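Local coordinates for sterol regulatory element-binding protein cleavage-activating protein (Schizosaccharomyces pombe, PDB 4YHC), which escorts the SREBP homologue sre1 for proteolytic processing when sterol or oxygen is low, this chain being its WD40 domain, at residues Thr296-Ser308 / Glu348-Leu362. The protein carries 9 engineered substitutions. Numbering follows the deposited sequence.
Sequences TEKVLYYYYGNES and EVEDASESVMSSDGL. Engineered in segment 296-308: S308 (natural residue Cys). Engineered in segment 348-362: S355 (natural residue Cys).
V349 N donates to V299 O over 3.0 Å, almost straight at 169°, and a water accepts from V299 N and donates to V349 O. L300 and E348 form an antiparallel non-hydrogen-bonded pair in which L300 CD1 lies alongside E348 CB, while E348 OE1 comes within 3.2 Å of K298 CG. Past the type I turn E350–S353, the chain leaves this sheet, and strand 354-357 runs roughly parallel to strand 299-304, at 22°, as an edge strand of the next sheet; the contact thus joins two successive blades of the WD40 propeller. Y301 reaches from one sheet to the other. Its OH and the OG of S355, an engineered serine, share a hydrogen bond of 2.8 Å at the ring edge, where V349 CG2 also packs against CE1. S355 OG sits between its backbone N and carbonyl carbon (chi1 74°), which turns it to Y301 OH. M357 SD makes an edge-on Met-aromatic contact, 5.2 Å from the ring centroid. A phenylalanine in place of Y301 would probably leave S355 OG without this partner. L362 CD2 touches Y303 CE1 at 3.9 Å. D360 OD1 accepts from L362 N, an Asx turn, and also from S358 OG, and G361 O is satisfied by S288 and Q417.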
loop_
_atom_site.group_PDB
_atom_site.type_symbol
_atom_site.label_atom_id
_atom_site.label_comp_id
_atom_site.label_asym_id
_atom_site.label_seq_id
_atom_site.Cartn_x
_atom_site.Cartn_y
_atom_site.Cartn_z
ATOM N N THR A 296 -2.950 -14.220 18.890
ATOM C CA THR A 296 -4.363 -13.808 19.170
ATOM C C THR A 296 -5.203 -13.492 17.925
ATOM O O THR A 296 -6.388 -13.249 18.029
ATOM C CB THR A 296 -4.353 -12.540 20.021
ATOM O OG1 THR A 296 -3.652 -11.513 19.327
ATOM C CG2 THR A 296 -3.603 -12.808 21.364
ATOM N N GLU A 297 -4.568 -13.502 16.753
ATOM C CA GLU A 297 -5.193 -13.066 15.541
ATOM C C GLU A 297 -5.840 -11.687 15.628
ATOM O O GLU A 297 -6.708 -11.399 14.845
ATOM C CB GLU A 297 -6.208 -14.119 15.071
ATOM C CG GLU A 297 -5.526 -15.435 14.732
ATOM C CD GLU A 297 -5.225 -15.623 13.254
ATOM O OE1 GLU A 297 -4.705 -16.709 12.879
ATOM O OE2 GLU A 297 -5.494 -14.685 12.455
ATOM N N LYS A 298 -5.387 -10.839 16.521
ATOM C CA LYS A 298 -5.848 -9.442 16.610
ATOM C C LYS A 298 -4.986 -8.552 15.685
ATOM O O LYS A 298 -3.817 -8.778 15.510
ATOM C CB LYS A 298 -5.734 -8.883 18.020
ATOM C CG LYS A 298 -6.610 -9.592 19.047
ATOM C CD LYS A 298 -8.058 -9.211 18.912
ATOM C CE LYS A 298 -8.880 -9.683 20.115
ATOM N NZ LYS A 298 -9.400 -11.034 19.808
ATOM N N VAL A 299 -5.575 -7.487 15.165
ATOM C CA VAL A 299 -4.772 -6.474 14.409
ATOM C C VAL A 299 -4.166 -5.471 15.397
ATOM O O VAL A 299 -4.821 -4.892 16.227
ATOM C CB VAL A 299 -5.603 -5.826 13.293
ATOM C CG1 VAL A 299 -4.797 -4.723 12.493
ATOM C CG2 VAL A 299 -6.134 -6.912 12.364
ATOM N N LEU A 300 -2.882 -5.275 15.264
ATOM C CA LEU A 300 -2.127 -4.377 16.098
ATOM C C LEU A 300 -1.370 -3.265 15.314
ATOM O O LEU A 300 -0.908 -3.471 14.228
ATOM C CB LEU A 300 -1.130 -5.156 16.933
ATOM C CG LEU A 300 -1.418 -5.965 18.196
ATOM C CD1 LEU A 300 -1.637 -5.063 19.364
ATOM C CD2 LEU A 300 -2.602 -6.851 18.029
ATOM N N TYR A 301 -1.250 -2.119 15.952
ATOM C CA TYR A 301 -0.521 -0.943 15.425
ATOM C C TYR A 301 0.505 -0.521 16.440
ATOM O O TYR A 301 0.179 -0.277 17.598
ATOM C CB TYR A 301 -1.476 0.196 15.123
ATOM C CG TYR A 301 -2.466 -0.149 14.052
ATOM C CD1 TYR A 301 -3.646 -0.823 14.354
ATOM C CD2 TYR A 301 -2.221 0.237 12.724
ATOM C CE1 TYR A 301 -4.566 -1.139 13.364
ATOM C CE2 TYR A 301 -3.114 -0.076 11.734
ATOM C CZ TYR A 301 -4.305 -0.741 12.054
ATOM O OH TYR A 301 -5.120 -1.084 11.045
ATOM N N TYR A 302 1.775 -0.601 16.045
ATOM C CA TYR A 302 2.855 -0.127 16.862
ATOM C C TYR A 302 3.351 1.170 16.240
ATOM O O TYR A 302 3.627 1.213 14.999
ATOM C CB TYR A 302 3.982 -1.138 16.863
ATOM C CG TYR A 302 3.838 -2.296 17.801
ATOM C CD1 TYR A 302 2.706 -3.080 17.802
ATOM C CD2 TYR A 302 4.878 -2.640 18.655
ATOM C CE1 TYR A 302 2.592 -4.183 18.635
ATOM C CE2 TYR A 302 4.772 -3.732 19.523
ATOM C CZ TYR A 302 3.625 -4.491 19.493
ATOM O OH TYR A 302 3.570 -5.568 20.268
ATOM N N TYR A 303 3.383 2.194 17.052
ATOM C CA TYR A 303 3.817 3.537 16.686
ATOM C C TYR A 303 5.059 3.912 17.498
ATOM O O TYR A 303 5.064 3.834 18.781
ATOM C CB TYR A 303 2.689 4.532 16.973
ATOM C CG TYR A 303 3.086 5.972 16.786
ATOM C CD1 TYR A 303 3.090 6.568 15.497
ATOM C CD2 TYR A 303 3.444 6.760 17.871
ATOM C CE1 TYR A 303 3.460 7.908 15.326
ATOM C CE2 TYR A 303 3.791 8.090 17.721
ATOM C CZ TYR A 303 3.775 8.657 16.437
ATOM O OH TYR A 303 4.158 9.958 16.294
ATOM N N TYR A 304 6.114 4.302 16.790
ATOM C CA TYR A 304 7.365 4.714 17.412
ATOM C C TYR A 304 7.656 6.179 17.118
ATOM O O TYR A 304 7.649 6.596 15.963
ATOM C CB TYR A 304 8.533 3.874 16.893
ATOM C CG TYR A 304 8.352 2.380 16.994
ATOM C CD1 TYR A 304 7.760 1.664 15.967
ATOM C CD2 TYR A 304 8.791 1.682 18.109
ATOM C CE1 TYR A 304 7.600 0.296 16.051
ATOM C CE2 TYR A 304 8.634 0.313 18.202
ATOM C CZ TYR A 304 8.038 -0.373 17.169
ATOM O OH TYR A 304 7.880 -1.733 17.252
ATOM N N GLY A 305 7.925 6.955 18.160
ATOM C CA GLY A 305 8.338 8.333 17.974
ATOM C C GLY A 305 7.743 9.342 18.931
ATOM O O GLY A 305 6.678 9.128 19.505
ATOM N N ASN A 306 8.445 10.458 19.093
ATOM C CA ASN A 306 7.955 11.577 19.882
ATOM C C ASN A 306 7.175 12.537 18.993
ATOM O O ASN A 306 6.591 13.506 19.472
ATOM C CB ASN A 306 9.114 12.308 20.558
ATOM C CG ASN A 306 10.063 11.365 21.267
ATOM O OD1 ASN A 306 10.021 10.154 21.061
ATOM N ND2 ASN A 306 10.925 11.918 22.113
ATOM N N GLU A 307 7.178 12.251 17.692
ATOM C CA GLU A 307 6.417 13.015 16.703
ATOM C C GLU A 307 7.160 14.239 16.166
ATOM O O GLU A 307 8.213 14.620 16.680
ATOM C CB GLU A 307 5.046 13.417 17.255
ATOM C CG GLU A 307 4.201 14.248 16.301
ATOM C CD GLU A 307 4.090 13.633 14.918
ATOM O OE1 GLU A 307 3.416 14.232 14.056
ATOM O OE2 GLU A 307 4.672 12.553 14.691
ATOM N N SER A 308 6.590 14.839 15.123
ATOM C CA SER A 308 7.174 15.982 14.423
ATOM C C SER A 308 7.774 17.032 15.356
ATOM O O SER A 308 8.917 16.907 15.794
ATOM C CB SER A 308 6.122 16.624 13.507
ATOM O OG SER A 308 6.437 17.971 13.203
ATOM N N GLU A 348 -4.462 -1.924 19.846
ATOM C CA GLU A 348 -5.028 -3.179 19.413
ATOM C C GLU A 348 -6.450 -2.949 18.992
ATOM O O GLU A 348 -7.164 -2.286 19.682
ATOM C CB GLU A 348 -5.015 -4.172 20.599
ATOM C CG GLU A 348 -5.763 -5.483 20.334
ATOM C CD GLU A 348 -5.452 -6.519 21.478
ATOM O OE1 GLU A 348 -5.307 -7.706 21.242
ATOM O OE2 GLU A 348 -5.235 -6.131 22.623
ATOM N N VAL A 349 -6.864 -3.513 17.880
ATOM C CA VAL A 349 -8.205 -3.336 17.377
ATOM C C VAL A 349 -9.077 -4.607 17.612
ATOM O O VAL A 349 -8.637 -5.741 17.315
ATOM C CB VAL A 349 -8.160 -3.100 15.824
ATOM C CG1 VAL A 349 -9.558 -3.045 15.253
ATOM C CG2 VAL A 349 -7.375 -1.862 15.498
ATOM N N GLU A 350 -10.332 -4.394 17.987
ATOM C CA GLU A 350 -11.336 -5.480 18.111
ATOM C C GLU A 350 -11.685 -6.067 16.752
ATOM O O GLU A 350 -11.697 -5.382 15.724
ATOM C CB GLU A 350 -12.610 -5.021 18.834
ATOM C CG GLU A 350 -13.444 -3.995 18.077
ATOM C CD GLU A 350 -14.724 -3.634 18.835
ATOM O OE1 GLU A 350 -15.169 -4.457 19.667
ATOM O OE2 GLU A 350 -15.296 -2.543 18.603
ATOM N N ASP A 351 -11.909 -7.364 16.752
ATOM C CA ASP A 351 -12.163 -8.109 15.533
ATOM C C ASP A 351 -13.325 -7.537 14.718
ATOM O O ASP A 351 -13.326 -7.569 13.475
ATOM C CB ASP A 351 -12.480 -9.564 15.900
ATOM C CG ASP A 351 -11.601 -10.523 15.164
ATOM O OD1 ASP A 351 -11.967 -10.859 14.009
ATOM O OD2 ASP A 351 -10.539 -10.909 15.723
ATOM N N ALA A 352 -14.299 -6.974 15.432
ATOM C CA ALA A 352 -15.490 -6.476 14.799
ATOM C C ALA A 352 -15.122 -5.387 13.780
ATOM O O ALA A 352 -15.849 -5.242 12.801
ATOM C CB ALA A 352 -16.481 -5.941 15.834
ATOM N N SER A 353 -14.032 -4.634 13.996
ATOM C CA SER A 353 -13.692 -3.528 13.077
ATOM C C SER A 353 -12.858 -3.949 11.900
ATOM O O SER A 353 -11.894 -4.616 12.037
ATOM C CB SER A 353 -12.959 -2.383 13.799
ATOM O OG SER A 353 -13.819 -1.574 14.516
ATOM N N GLU A 354 -13.121 -3.364 10.753
ATOM C CA GLU A 354 -12.145 -3.330 9.735
ATOM C C GLU A 354 -11.355 -2.045 9.992
ATOM O O GLU A 354 -11.939 -0.945 10.017
ATOM C CB GLU A 354 -12.806 -3.287 8.368
ATOM C CG GLU A 354 -11.908 -3.108 7.167
ATOM C CD GLU A 354 -10.926 -4.266 6.865
ATOM O OE1 GLU A 354 -10.944 -5.319 7.591
ATOM O OE2 GLU A 354 -10.108 -4.095 5.899
ATOM N N SER A 355 -10.036 -2.138 10.043
ATOM C CA SER A 355 -9.216 -0.960 10.251
ATOM C C SER A 355 -8.056 -0.861 9.288
ATOM O O SER A 355 -7.611 -1.861 8.761
ATOM C CB SER A 355 -8.661 -0.975 11.662
ATOM O OG SER A 355 -7.646 -1.905 11.829
ATOM N N VAL A 356 -7.501 0.336 9.145
ATOM C CA VAL A 356 -6.417 0.565 8.257
ATOM C C VAL A 356 -5.746 1.898 8.621
ATOM O O VAL A 356 -6.401 2.865 9.000
ATOM C CB VAL A 356 -6.875 0.547 6.804
ATOM C CG1 VAL A 356 -8.091 1.464 6.556
ATOM C CG2 VAL A 356 -5.757 0.881 5.813
ATOM N N MET A 357 -4.433 1.934 8.556
ATOM C CA MET A 357 -3.714 3.199 8.814
ATOM C C MET A 357 -3.463 4.026 7.559
ATOM O O MET A 357 -3.345 3.494 6.447
ATOM C CB MET A 357 -2.430 2.968 9.571
ATOM C CG MET A 357 -1.319 2.257 8.839
ATOM S SD MET A 357 0.077 1.961 9.989
ATOM C CE MET A 357 1.183 1.189 8.915
ATOM N N SER A 358 -3.355 5.305 7.757
ATOM C CA SER A 358 -2.990 6.208 6.694
ATOM C C SER A 358 -1.601 5.934 6.148
ATOM O O SER A 358 -0.794 5.221 6.784
ATOM C CB SER A 358 -3.097 7.637 7.195
ATOM O OG SER A 358 -2.163 7.865 8.212
ATOM N N SER A 359 -1.283 6.512 4.966
ATOM C CA SER A 359 -0.041 6.092 4.305
ATOM C C SER A 359 1.230 6.488 5.057
ATOM O O SER A 359 2.291 5.863 4.870
ATOM C CB SER A 359 -0.000 6.673 2.872
ATOM O OG SER A 359 -0.222 8.057 2.976
ATOM N N ASP A 360 1.167 7.510 5.912
ATOM C CA ASP A 360 2.315 7.827 6.773
ATOM C C ASP A 360 2.269 7.192 8.198
ATOM O O ASP A 360 3.128 7.446 8.979
ATOM C CB ASP A 360 2.573 9.334 6.904
ATOM C CG ASP A 360 1.464 10.041 7.552
ATOM O OD1 ASP A 360 0.498 9.346 7.953
ATOM O OD2 ASP A 360 1.544 11.272 7.714
ATOM N N GLY A 361 1.310 6.342 8.460
ATOM C CA GLY A 361 1.147 5.701 9.743
ATOM C C GLY A 361 0.649 6.581 10.888
ATOM O O GLY A 361 0.675 6.180 12.049
ATOM N N LEU A 362 0.293 7.815 10.611
ATOM C CA LEU A 362 -0.082 8.718 11.684
ATOM C C LEU A 362 -1.536 8.565 12.197
ATOM O O LEU A 362 -1.818 8.933 13.343
ATOM C CB LEU A 362 0.117 10.201 11.281
ATOM C CG LEU A 362 1.566 10.667 11.256
ATOM C CD1 LEU A 362 1.610 12.166 10.903
ATOM C CD2 LEU A 362 2.202 10.442 12.616
HETATM O O HOH W 1 -8.454 -7.232 15.314
#